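Side-chain contacts in endoglucanase (Ganoderma lucidum, PDB 5D8Z), which probably hydrolyses internal beta-1,4 linkages of cellulose and related glucans, as a family 5 glycoside hydrolase built on a TIM barrel: residues F75-G80 with A103-C108; E128-G131 with T136-D139; S213-K218 with A262-C267; L238-D241 with T245-E248; A294-N297 with V302-G305. All blocks are in the same frame, centred on the assembly; numbering follows the deposited sequence.

Interaction 1: F75-G80 with A103-C108; sequences FRLPVG and ALVQAC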
# COMPACT_ATOMS: atom_id res chain seq x y z
N PHE A 75 -4.24 -6.58 -4.78
CA PHE A 75 -2.80 -6.67 -4.56
C PHE A 75 -2.19 -5.31 -4.56
O PHE A 75 -2.66 -4.41 -5.23
CB PHE A 75 -2.14 -7.58 -5.59
CG PHE A 75 -2.69 -8.96 -5.52
CD1 PHE A 75 -2.50 -9.72 -4.37
CD2 PHE A 75 -3.49 -9.45 -6.50
CE1 PHE A 75 -3.05 -10.98 -4.24
CE2 PHE A 75 -4.06 -10.72 -6.40
CZ PHE A 75 -3.84 -11.48 -5.26
N ARG A 76 -1.15 -5.16 -3.78
CA ARG A 76 -0.51 -3.90 -3.68
C ARG A 76 0.84 -4.03 -4.31
O ARG A 76 1.58 -4.93 -3.97
CB ARG A 76 -0.40 -3.51 -2.24
CG ARG A 76 0.13 -2.11 -2.05
CD ARG A 76 -0.15 -1.64 -0.66
NE ARG A 76 0.32 -0.30 -0.41
CZ ARG A 76 1.44 -0.01 0.24
NH1 ARG A 76 2.27 -0.97 0.65
NH2 ARG A 76 1.74 1.26 0.46
N LEU A 77 1.16 -3.10 -5.21
CA LEU A 77 2.30 -3.22 -6.12
C LEU A 77 3.23 -2.05 -5.94
O LEU A 77 3.12 -1.03 -6.66
CB LEU A 77 1.82 -3.20 -7.57
CG LEU A 77 0.72 -4.14 -8.00
CD1 LEU A 77 0.53 -3.98 -9.50
CD2 LEU A 77 1.05 -5.56 -7.62
N PRO A 78 4.17 -2.18 -5.00
CA PRO A 78 5.10 -1.08 -4.71
C PRO A 78 6.04 -0.76 -5.85
O PRO A 78 6.61 -1.65 -6.44
CB PRO A 78 5.89 -1.59 -3.52
CG PRO A 78 5.06 -2.68 -2.93
CD PRO A 78 4.38 -3.31 -4.10
N VAL A 79 6.17 0.53 -6.16
CA VAL A 79 7.17 0.96 -7.12
C VAL A 79 7.66 2.36 -6.81
O VAL A 79 6.91 3.16 -6.36
CB VAL A 79 6.62 0.93 -8.55
CG1 VAL A 79 5.49 1.93 -8.74
CG2 VAL A 79 7.73 1.21 -9.54
N GLY A 80 8.92 2.65 -7.10
CA GLY A 80 9.50 3.96 -6.86
C GLY A 80 9.35 4.97 -7.98
O GLY A 80 9.37 4.65 -9.16
N ALA A 103 3.13 -4.63 -16.79
CA ALA A 103 2.96 -6.12 -16.87
C ALA A 103 2.58 -6.73 -15.53
O ALA A 103 1.89 -7.71 -15.48
CB ALA A 103 4.19 -6.80 -17.41
N LEU A 104 3.00 -6.14 -14.45
CA LEU A 104 2.66 -6.69 -13.18
C LEU A 104 1.21 -6.32 -12.89
O LEU A 104 0.41 -7.18 -12.49
CB LEU A 104 3.60 -6.11 -12.13
CG LEU A 104 3.45 -6.54 -10.68
CD1 LEU A 104 3.33 -8.06 -10.60
CD2 LEU A 104 4.65 -6.02 -9.89
N VAL A 105 0.87 -5.06 -13.12
CA VAL A 105 -0.50 -4.57 -12.97
C VAL A 105 -1.47 -5.34 -13.85
O VAL A 105 -2.57 -5.66 -13.41
CB VAL A 105 -0.58 -3.08 -13.34
CG1 VAL A 105 -1.99 -2.63 -13.63
CG2 VAL A 105 0.03 -2.24 -12.23
N GLN A 106 -1.07 -5.64 -15.09
CA GLN A 106 -1.88 -6.50 -15.96
C GLN A 106 -2.05 -7.90 -15.41
O GLN A 106 -3.12 -8.46 -15.54
CB GLN A 106 -1.32 -6.57 -17.36
CG GLN A 106 -1.44 -5.24 -18.10
CD GLN A 106 -2.78 -4.50 -17.85
OE1 GLN A 106 -3.87 -5.01 -18.15
NE2 GLN A 106 -2.69 -3.29 -17.31
N ALA A 107 -1.03 -8.43 -14.76
CA ALA A 107 -1.16 -9.74 -14.11
C ALA A 107 -2.08 -9.70 -12.93
O ALA A 107 -2.73 -10.68 -12.62
CB ALA A 107 0.20 -10.24 -13.65
N CYS A 108 -2.08 -8.59 -12.24
CA CYS A 108 -2.95 -8.42 -11.08
C CYS A 108 -4.41 -8.36 -11.53
O CYS A 108 -5.30 -8.96 -10.94
CB CYS A 108 -2.55 -7.17 -10.31
SG CYS A 108 -3.73 -6.63 -9.06

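Interaction 2: E128-G131 with T136-D139; sequences EIIG and TNQD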
# COMPACT_ATOMS: atom_id res chain seq x y z
N GLU A 128 15.02 14.49 0.30
CA GLU A 128 14.35 15.77 0.40
C GLU A 128 12.83 15.56 0.39
O GLU A 128 12.37 14.65 -0.27
CB GLU A 128 14.81 16.59 -0.80
CG GLU A 128 14.98 18.08 -0.54
CD GLU A 128 16.18 18.43 0.31
OE1 GLU A 128 17.33 18.47 -0.21
OE2 GLU A 128 15.96 18.71 1.50
N ILE A 129 12.06 16.40 1.07
CA ILE A 129 10.60 16.14 1.25
C ILE A 129 9.65 16.93 0.35
O ILE A 129 9.68 18.16 0.28
CB ILE A 129 10.13 16.45 2.68
CG1 ILE A 129 10.92 15.66 3.72
CG2 ILE A 129 8.63 16.20 2.85
CD1 ILE A 129 10.80 16.23 5.11
N ILE A 130 8.73 16.22 -0.29
CA ILE A 130 7.85 16.83 -1.27
C ILE A 130 7.11 17.95 -0.60
O ILE A 130 6.56 17.75 0.44
CB ILE A 130 6.79 15.85 -1.76
CG1 ILE A 130 7.43 14.70 -2.54
CG2 ILE A 130 5.73 16.57 -2.60
CD1 ILE A 130 6.64 13.43 -2.45
N GLY A 131 7.07 19.12 -1.20
CA GLY A 131 6.26 20.20 -0.68
C GLY A 131 6.94 20.99 0.41
O GLY A 131 6.49 22.10 0.71
N THR A 136 8.26 19.95 -5.64
CA THR A 136 7.11 20.75 -5.33
C THR A 136 5.89 19.92 -5.53
O THR A 136 5.91 18.88 -6.20
CB THR A 136 7.00 21.99 -6.22
OG1 THR A 136 6.81 21.58 -7.57
CG2 THR A 136 8.26 22.81 -6.17
N ASN A 137 4.81 20.41 -4.96
CA ASN A 137 3.53 19.79 -5.11
C ASN A 137 3.20 19.59 -6.58
O ASN A 137 2.52 18.61 -6.90
CB ASN A 137 2.45 20.62 -4.41
CG ASN A 137 2.58 20.59 -2.89
OD1 ASN A 137 1.84 21.29 -2.20
ND2 ASN A 137 3.50 19.79 -2.37
N GLN A 138 3.68 20.48 -7.45
CA GLN A 138 3.46 20.35 -8.90
C GLN A 138 4.28 19.24 -9.56
O GLN A 138 3.74 18.49 -10.36
CB GLN A 138 3.77 21.65 -9.64
CG GLN A 138 2.71 22.71 -9.49
CD GLN A 138 2.81 23.43 -8.16
OE1 GLN A 138 3.88 23.92 -7.77
NE2 GLN A 138 1.72 23.46 -7.44
N ASP A 139 5.58 19.21 -9.27
CA ASP A 139 6.44 18.11 -9.71
C ASP A 139 5.68 16.79 -9.38
O ASP A 139 5.49 15.92 -10.20
CB ASP A 139 7.84 18.17 -9.00
CG ASP A 139 8.72 19.42 -9.38
OD1 ASP A 139 8.67 19.89 -10.54
OD2 ASP A 139 9.50 19.93 -8.53

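Interaction 3: S213-K218 with A262-C267; sequences SADALK and AEWLRC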
# COMPACT_ATOMS: atom_id res chain seq x y z
N SER A 213 -2.77 13.79 11.63
CA SER A 213 -2.87 13.30 10.26
C SER A 213 -4.31 13.28 9.78
O SER A 213 -4.62 13.78 8.70
CB SER A 213 -2.21 11.94 10.12
OG SER A 213 -0.88 11.98 10.59
N ALA A 214 -5.21 12.77 10.62
CA ALA A 214 -6.63 12.67 10.27
C ALA A 214 -7.31 14.01 10.03
O ALA A 214 -7.98 14.19 9.00
CB ALA A 214 -7.37 11.90 11.35
N ASP A 215 -7.18 14.94 10.97
CA ASP A 215 -7.86 16.24 10.78
C ASP A 215 -7.35 17.05 9.56
O ASP A 215 -8.13 17.62 8.79
CB ASP A 215 -7.94 17.03 12.10
CG ASP A 215 -9.30 16.77 12.87
OD1 ASP A 215 -10.38 16.64 12.22
OD2 ASP A 215 -9.30 16.69 14.13
N ALA A 216 -6.05 17.02 9.32
CA ALA A 216 -5.51 17.63 8.12
C ALA A 216 -6.05 16.96 6.87
O ALA A 216 -6.50 17.63 5.94
CB ALA A 216 -4.01 17.52 8.15
N LEU A 217 -6.03 15.63 6.86
CA LEU A 217 -6.39 14.92 5.66
C LEU A 217 -7.89 14.84 5.47
O LEU A 217 -8.36 14.69 4.34
CB LEU A 217 -5.75 13.53 5.62
CG LEU A 217 -4.24 13.53 5.33
CD1 LEU A 217 -3.62 12.17 5.57
CD2 LEU A 217 -3.96 13.96 3.92
N LYS A 218 -8.64 15.00 6.56
CA LYS A 218 -10.09 15.18 6.44
C LYS A 218 -10.50 16.35 5.49
O LYS A 218 -11.57 16.31 4.91
CB LYS A 218 -10.77 15.29 7.80
CG LYS A 218 -12.27 15.27 7.63
CD LYS A 218 -13.05 15.15 8.91
CE LYS A 218 -14.53 15.26 8.58
NZ LYS A 218 -15.41 15.54 9.75
N ALA A 262 -11.41 3.37 14.82
CA ALA A 262 -12.80 3.17 14.37
C ALA A 262 -13.78 4.16 14.99
O ALA A 262 -14.67 4.66 14.30
CB ALA A 262 -13.26 1.75 14.68
N GLU A 263 -13.62 4.43 16.28
CA GLU A 263 -14.48 5.40 16.94
C GLU A 263 -14.39 6.66 16.16
O GLU A 263 -15.40 7.16 15.68
CB GLU A 263 -14.04 5.68 18.36
CG GLU A 263 -14.39 4.59 19.35
CD GLU A 263 -13.65 4.77 20.66
OE1 GLU A 263 -13.01 5.84 20.83
OE2 GLU A 263 -13.69 3.85 21.51
N TRP A 264 -13.16 7.15 15.99
CA TRP A 264 -12.94 8.39 15.24
C TRP A 264 -13.53 8.27 13.84
O TRP A 264 -14.29 9.12 13.40
CB TRP A 264 -11.45 8.77 15.18
CG TRP A 264 -11.30 10.16 14.66
CD1 TRP A 264 -11.27 11.31 15.41
CD2 TRP A 264 -11.27 10.57 13.29
NE1 TRP A 264 -11.19 12.40 14.58
CE2 TRP A 264 -11.21 11.98 13.28
CE3 TRP A 264 -11.29 9.89 12.08
CZ2 TRP A 264 -11.16 12.72 12.10
CZ3 TRP A 264 -11.24 10.63 10.89
CH2 TRP A 264 -11.17 12.03 10.91
N LEU A 265 -13.18 7.21 13.13
CA LEU A 265 -13.65 7.05 11.75
C LEU A 265 -15.17 7.05 11.60
O LEU A 265 -15.69 7.48 10.55
CB LEU A 265 -13.13 5.75 11.17
CG LEU A 265 -11.69 5.82 10.71
CD1 LEU A 265 -11.23 4.42 10.43
CD2 LEU A 265 -11.54 6.67 9.46
N ARG A 266 -15.86 6.54 12.61
CA ARG A 266 -17.30 6.30 12.50
C ARG A 266 -18.05 7.62 12.59
O ARG A 266 -18.80 8.03 11.68
CB ARG A 266 -17.72 5.35 13.62
CG ARG A 266 -19.10 4.76 13.50
CD ARG A 266 -19.22 3.56 14.44
NE ARG A 266 -18.79 2.31 13.80
CZ ARG A 266 -17.88 1.46 14.27
NH1 ARG A 266 -17.23 1.68 15.41
NH2 ARG A 266 -17.60 0.35 13.59
N CYS A 267 -17.78 8.33 13.68
CA CYS A 267 -18.48 9.55 13.92
C CYS A 267 -18.21 10.58 12.82
O CYS A 267 -19.07 11.41 12.54
CB CYS A 267 -18.17 10.05 15.31
SG CYS A 267 -16.55 10.80 15.45

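Interaction 4: L238-D241 with T245-E248; sequences LDSD and THEE. With BGC (beta-D-glucopyranose), chain C.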
# COMPACT_ATOMS: atom_id res chain seq x y z
N LEU A 238 2.86 -5.93 14.20
CA LEU A 238 2.49 -6.54 15.47
C LEU A 238 3.65 -6.70 16.46
O LEU A 238 3.52 -7.39 17.46
CB LEU A 238 1.80 -7.88 15.21
CG LEU A 238 0.33 -7.74 14.73
CD1 LEU A 238 0.27 -7.38 13.25
CD2 LEU A 238 -0.52 -8.99 14.97
N ASP A 239 4.77 -6.04 16.19
CA ASP A 239 5.96 -6.20 17.03
C ASP A 239 6.08 -5.01 17.95
O ASP A 239 5.38 -4.01 17.74
CB ASP A 239 7.23 -6.41 16.21
CG ASP A 239 7.41 -5.39 15.11
OD1 ASP A 239 6.41 -4.93 14.54
OD2 ASP A 239 8.58 -5.08 14.79
N SER A 240 6.92 -5.11 18.98
CA SER A 240 6.93 -4.12 20.06
C SER A 240 7.11 -2.70 19.55
O SER A 240 6.40 -1.77 20.00
CB SER A 240 8.01 -4.44 21.11
OG SER A 240 9.20 -4.93 20.51
N ASP A 241 8.00 -2.53 18.57
CA ASP A 241 8.40 -1.20 18.07
C ASP A 241 7.71 -0.74 16.77
O ASP A 241 8.19 0.20 16.13
CB ASP A 241 9.93 -1.14 17.92
CG ASP A 241 10.45 -1.98 16.78
OD1 ASP A 241 9.79 -3.00 16.46
OD2 ASP A 241 11.51 -1.63 16.21
N THR A 245 10.12 -5.75 11.82
CA THR A 245 11.43 -6.37 11.62
C THR A 245 11.61 -7.58 12.51
O THR A 245 12.53 -8.33 12.31
CB THR A 245 12.57 -5.37 11.88
OG1 THR A 245 12.52 -4.90 13.24
CG2 THR A 245 12.47 -4.20 10.92
N HIS A 246 10.73 -7.77 13.48
CA HIS A 246 10.81 -8.92 14.37
C HIS A 246 9.95 -10.06 13.93
O HIS A 246 8.92 -9.87 13.29
CB HIS A 246 10.42 -8.50 15.78
CG HIS A 246 11.36 -7.51 16.35
ND1 HIS A 246 11.00 -6.21 16.60
CD2 HIS A 246 12.68 -7.60 16.62
CE1 HIS A 246 12.05 -5.55 17.06
NE2 HIS A 246 13.08 -6.37 17.08
N GLU A 247 10.38 -11.27 14.28
CA GLU A 247 9.63 -12.45 13.91
C GLU A 247 8.47 -12.62 14.86
O GLU A 247 7.41 -13.04 14.45
CB GLU A 247 10.50 -13.73 13.85
CG GLU A 247 9.79 -14.88 13.12
CD GLU A 247 10.73 -15.91 12.48
OE1 GLU A 247 10.99 -15.81 11.26
OE2 GLU A 247 11.18 -16.83 13.20
N GLU A 248 8.68 -12.25 16.12
CA GLU A 248 7.73 -12.55 17.19
C GLU A 248 6.77 -11.41 17.38
O GLU A 248 7.12 -10.25 17.21
CB GLU A 248 8.48 -12.85 18.49
CG GLU A 248 7.82 -13.93 19.36
CD GLU A 248 7.94 -15.34 18.78
OE1 GLU A 248 6.98 -16.14 18.94
OE2 GLU A 248 8.99 -15.65 18.17
C2 BGC C . 8.87 3.27 14.28
C3 BGC C . 8.94 2.44 12.98
C4 BGC C . 10.27 2.66 12.23
C5 BGC C . 11.50 2.84 13.17
C6 BGC C . 12.63 3.61 12.50
C1 BGC C . 10.12 3.04 15.13
O1 BGC C . 10.02 3.71 16.40
O2 BGC C . 7.69 2.93 15.03
O3 BGC C . 7.81 2.74 12.14
O4 BGC C . 10.53 1.54 11.35
O5 BGC C . 11.25 3.53 14.41
O6 BGC C . 13.58 3.97 13.51

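Interaction 5: A294-N297 with V302-G305; sequences AYQN and VFLG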
# COMPACT_ATOMS: atom_id res chain seq x y z
N ALA A 294 -10.01 -10.61 12.92
CA ALA A 294 -11.37 -10.81 13.41
C ALA A 294 -12.01 -9.46 13.75
O ALA A 294 -13.13 -9.15 13.29
CB ALA A 294 -11.35 -11.73 14.62
N TYR A 295 -11.30 -8.66 14.53
CA TYR A 295 -11.71 -7.26 14.83
C TYR A 295 -11.93 -6.41 13.58
O TYR A 295 -12.96 -5.74 13.45
CB TYR A 295 -10.68 -6.56 15.71
CG TYR A 295 -11.19 -5.21 16.18
CD1 TYR A 295 -11.85 -5.08 17.41
CD2 TYR A 295 -11.01 -4.07 15.40
CE1 TYR A 295 -12.33 -3.85 17.84
CE2 TYR A 295 -11.50 -2.84 15.82
CZ TYR A 295 -12.16 -2.74 17.04
OH TYR A 295 -12.62 -1.51 17.44
N GLN A 296 -10.97 -6.41 12.67
CA GLN A 296 -11.15 -5.66 11.44
C GLN A 296 -12.39 -6.04 10.68
O GLN A 296 -13.07 -5.16 10.21
CB GLN A 296 -9.93 -5.80 10.54
CG GLN A 296 -8.79 -4.94 11.03
CD GLN A 296 -7.59 -5.05 10.13
OE1 GLN A 296 -7.40 -6.05 9.44
NE2 GLN A 296 -6.76 -4.02 10.15
N ASN A 297 -12.73 -7.33 10.59
CA ASN A 297 -13.98 -7.75 9.91
C ASN A 297 -15.21 -7.28 10.65
O ASN A 297 -16.18 -6.87 10.03
CB ASN A 297 -14.08 -9.26 9.75
CG ASN A 297 -13.38 -9.77 8.51
OD1 ASN A 297 -13.90 -9.70 7.39
ND2 ASN A 297 -12.19 -10.31 8.71
N VAL A 302 -16.14 0.79 8.84
CA VAL A 302 -15.11 1.82 8.81
C VAL A 302 -13.79 1.39 8.16
O VAL A 302 -13.07 2.26 7.63
CB VAL A 302 -14.81 2.37 10.22
CG1 VAL A 302 -16.00 3.15 10.71
CG2 VAL A 302 -14.48 1.27 11.19
N PHE A 303 -13.48 0.09 8.21
CA PHE A 303 -12.27 -0.47 7.57
C PHE A 303 -12.62 -1.17 6.27
O PHE A 303 -13.44 -2.06 6.27
CB PHE A 303 -11.58 -1.46 8.50
CG PHE A 303 -11.21 -0.88 9.84
CD1 PHE A 303 -11.58 -1.50 11.01
CD2 PHE A 303 -10.47 0.28 9.93
CE1 PHE A 303 -11.24 -0.97 12.24
CE2 PHE A 303 -10.11 0.81 11.17
CZ PHE A 303 -10.50 0.19 12.33
N LEU A 304 -12.03 -0.76 5.16
CA LEU A 304 -12.23 -1.41 3.87
C LEU A 304 -11.46 -2.75 3.68
O LEU A 304 -11.77 -3.55 2.77
CB LEU A 304 -11.80 -0.49 2.73
CG LEU A 304 -12.67 0.66 2.24
CD1 LEU A 304 -12.38 0.90 0.76
CD2 LEU A 304 -14.15 0.39 2.44
N GLY A 305 -10.45 -2.99 4.52
CA GLY A 305 -9.60 -4.17 4.34
C GLY A 305 -8.20 -4.14 4.92
O GLY A 305 -7.75 -3.12 5.46

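Interaction 1: F75-G80 with A103-C108
Leu77 reaches from strand 74-79 into the groove between Leu104 and Val105 of helix 95-110. Its CB leaves the strand on the helix side, and CG stands anti to the carbonyl carbon (chi1 -51°), which sends the fork toward the helix. From CG the two branches part. CD1 comes to Val105, 3.3 Å from CG2 and 3.7 Å from CA, with the two side chains crossing at about a right angle. CD2 takes the other direction and ends 4.0 Å from Leu104 CG, the two leucine side chains lying alongside each other, pointing opposite ways. Two residues earlier on the same strand, Phe75 meets Cys108. The sulfur SG lies 3.8 Å from CD2, in the plane of the ring and at its edge, 5.2 Å from the ring centroid and 87° off the normal. This is a sulfur-aromatic contact made by a disulfide sulfur, since Cys108 is bonded to Cys115 at the start of the next strand. Arg76 turns the other way, and its guanidinium group pairs with Asp118 and with Glu276 of the glycan pocket. The strand and helix segments run antiparallel, at 177° with their axes 9.8 Å apart, and strand 114-119 follows parallel to strand 74-79: the buried apolar layer of a beta-alpha-beta unit in a TIM barrel.

Interaction 2: E128-G131 with T136-D139
Gly131 and Thr136 face each other across a short connection, their CA atoms 4.8 Å apart, where the chain leaves the small strand 128-129 and turns into helix 137-149. Gly131 has a positive phi of 84°, a left-handed conformation, and its lack of a side chain leaves room for a neighbour. That neighbour is Asn137: its ND2 sits 3.3 Å from Gly131 CA and comes within 3.9 Å of Ile130 CG2. The CG of Asn137 stands beside its own backbone N (chi1 -69°), and this carries the amide back from the first turn of the helix to the loop. ND2 has a weak hydrogen bond with Ser177 OG, so the amide lies between the loop and helix 171-187. Thr136 is the N-cap and forms a capping box with Asp139. Asp139 N gives a straight bond to Thr136 OG1 (3.2 Å), while Thr136 N donates to Asp139 OD2 (3.1 Å), arriving on the anti side and well out of the carboxylate plane. The capping bonds thus stay within 136-139, where Thr136 OG1 also takes the N-H of Gln138 weakly, and the loop is joined to the helix start by van der Waals contact of a methyl and a glycine CA with an amide nitrogen.

Interaction 3: S213-K218 with A262-C267
Lys218 N donates to Ala214 O at 2.7 Å, a helical bond that sets Ala214 and Lys218 one turn apart, both pointing toward Trp264 of the neighbouring helix. The indole is the hub of the contact. Its CG is anti to the backbone N (chi1 -168°), which swings the ring system out across the gap. Ala214 CB rests over one face of the six-membered ring, 4.0 Å from its centroid and only 16° off the normal, a CH-pi contact, displaced somewhat toward the rim at CH2. Asp215 comes in at the edge instead: OD1 lies 4.0 Å from CZ2, near the ring plane, with its carboxylate turned nearly perpendicular to the indole. Lys218 passes obliquely with an extended chain, bringing CD to 4.2 Å from CH2 and carrying NZ on to a hydrogen bond with Asn268 OD1. Thus one flat side chain bridges two helical segments whose axes are 12.3 Å apart and cross at -21°. On the barrel side, Leu217 and Leu265 both pack on Phe232 of strand 230-235. Helices 213-218 and 254-267 precede and follow that strand in the chain, and they lie side by side, nearly parallel, in the outer helical layer of the TIM barrel.

Interaction 4: L238-D241 with T245-E248
Thr245 and Asp239 meet within the loop that follows barrel strand 230-235, one of the connections lining the glycan-binding cleft of this TIM barrel. Thr245 offers its backbone N to Asp239 OD2 in a weak bond of 3.4 Å, while its OG1 is hydrogen-bonded to Ser243 OG and also lies over the face of the next residue's ring. That residue, His246, supplies the stronger link: ND1 donates to the same OD2 at 3.2 Å, with an N-H...O angle of 143°. It uses the anti lone pair of the oxygen, which stands 27° out of the imidazole plane. A first torsion of 50° places Asp239 CG between its own backbone N and carbonyl carbon and turns the carboxylate to the histidine. Asp241 OD1 is also near ND1, close to the ring plane; Ser243 OG hydrogen-bonds to this oxygen and to Asp239 OD2, and the two nearby carboxylates could favour a protonated imidazole. Glu248 takes part through its backbone, its O lying 4.0 Å from Asp239 CB, whereas its side chain leads off to Ser284. On the cleft side the loop touches sugar directly: O2 of a bound glucose donates to Asp241 O at 3.0 Å.

Interaction 5: A294-N297 with V302-G305
Tyr295 and Phe303 join helix 283-298 to the strand after it, 303-312, the last helix-to-strand step of the barrel's beta-alpha-beta unit that begins with strand 272-277. The aromatic part comes first. Tyr295 CE2 and Phe303 CE1 are 4.0 Å apart, each near the plane of the other ring, so the two rings meet edge to edge and do not stack. Tyr295 gets there because its CG lies anti to the backbone N (chi1 -172°), which brings the end of the ring nearer the strand although its CB sets out to one side. The rings also share a neighbour in helix 254-267: Trp258 touches Tyr295 and packs edge-to-face with Phe303. Next comes the contact of ring with backbone and aliphatic chain. Gln296 O approaches the edge of the phenyl ring, 4.0 Å from Phe303 CD1, and Gln296 CG lies 4.4 Å from that same carbon. Beyond the ring, the strand is tied into the barrel through main-chain bonds of Leu304 with Ala272 and Phe24, which close it between the seventh strand and the first. One face of Phe303 is covered by its own predecessor, Val302 CG2 standing 3.9 Å above the plane over the ring centre.

In the fold
All five contacts belong to one eight-stranded TIM barrel. Along the chain, interactions 1, 2, 3 and 5 follow in series, with interaction 4 nested in the loop that interaction 3 closes. Interactions 1 and 5 each set a helix against the common sheet, on the second and eighth strands, their centres about 24 Å apart. Interactions 3 and 5 touch: Leu265 CD1 packs on Phe303 CE2 at 3.8 Å, joining helix 254-267 to strand 303-312. Interaction 2, at the start of helix 137-149, lies across the chain's centre from interaction 5, about 33 Å away between centres. Interaction 4 borders the sugar, while interactions 1, 3 and 5 lie in the barrel's strands and helices.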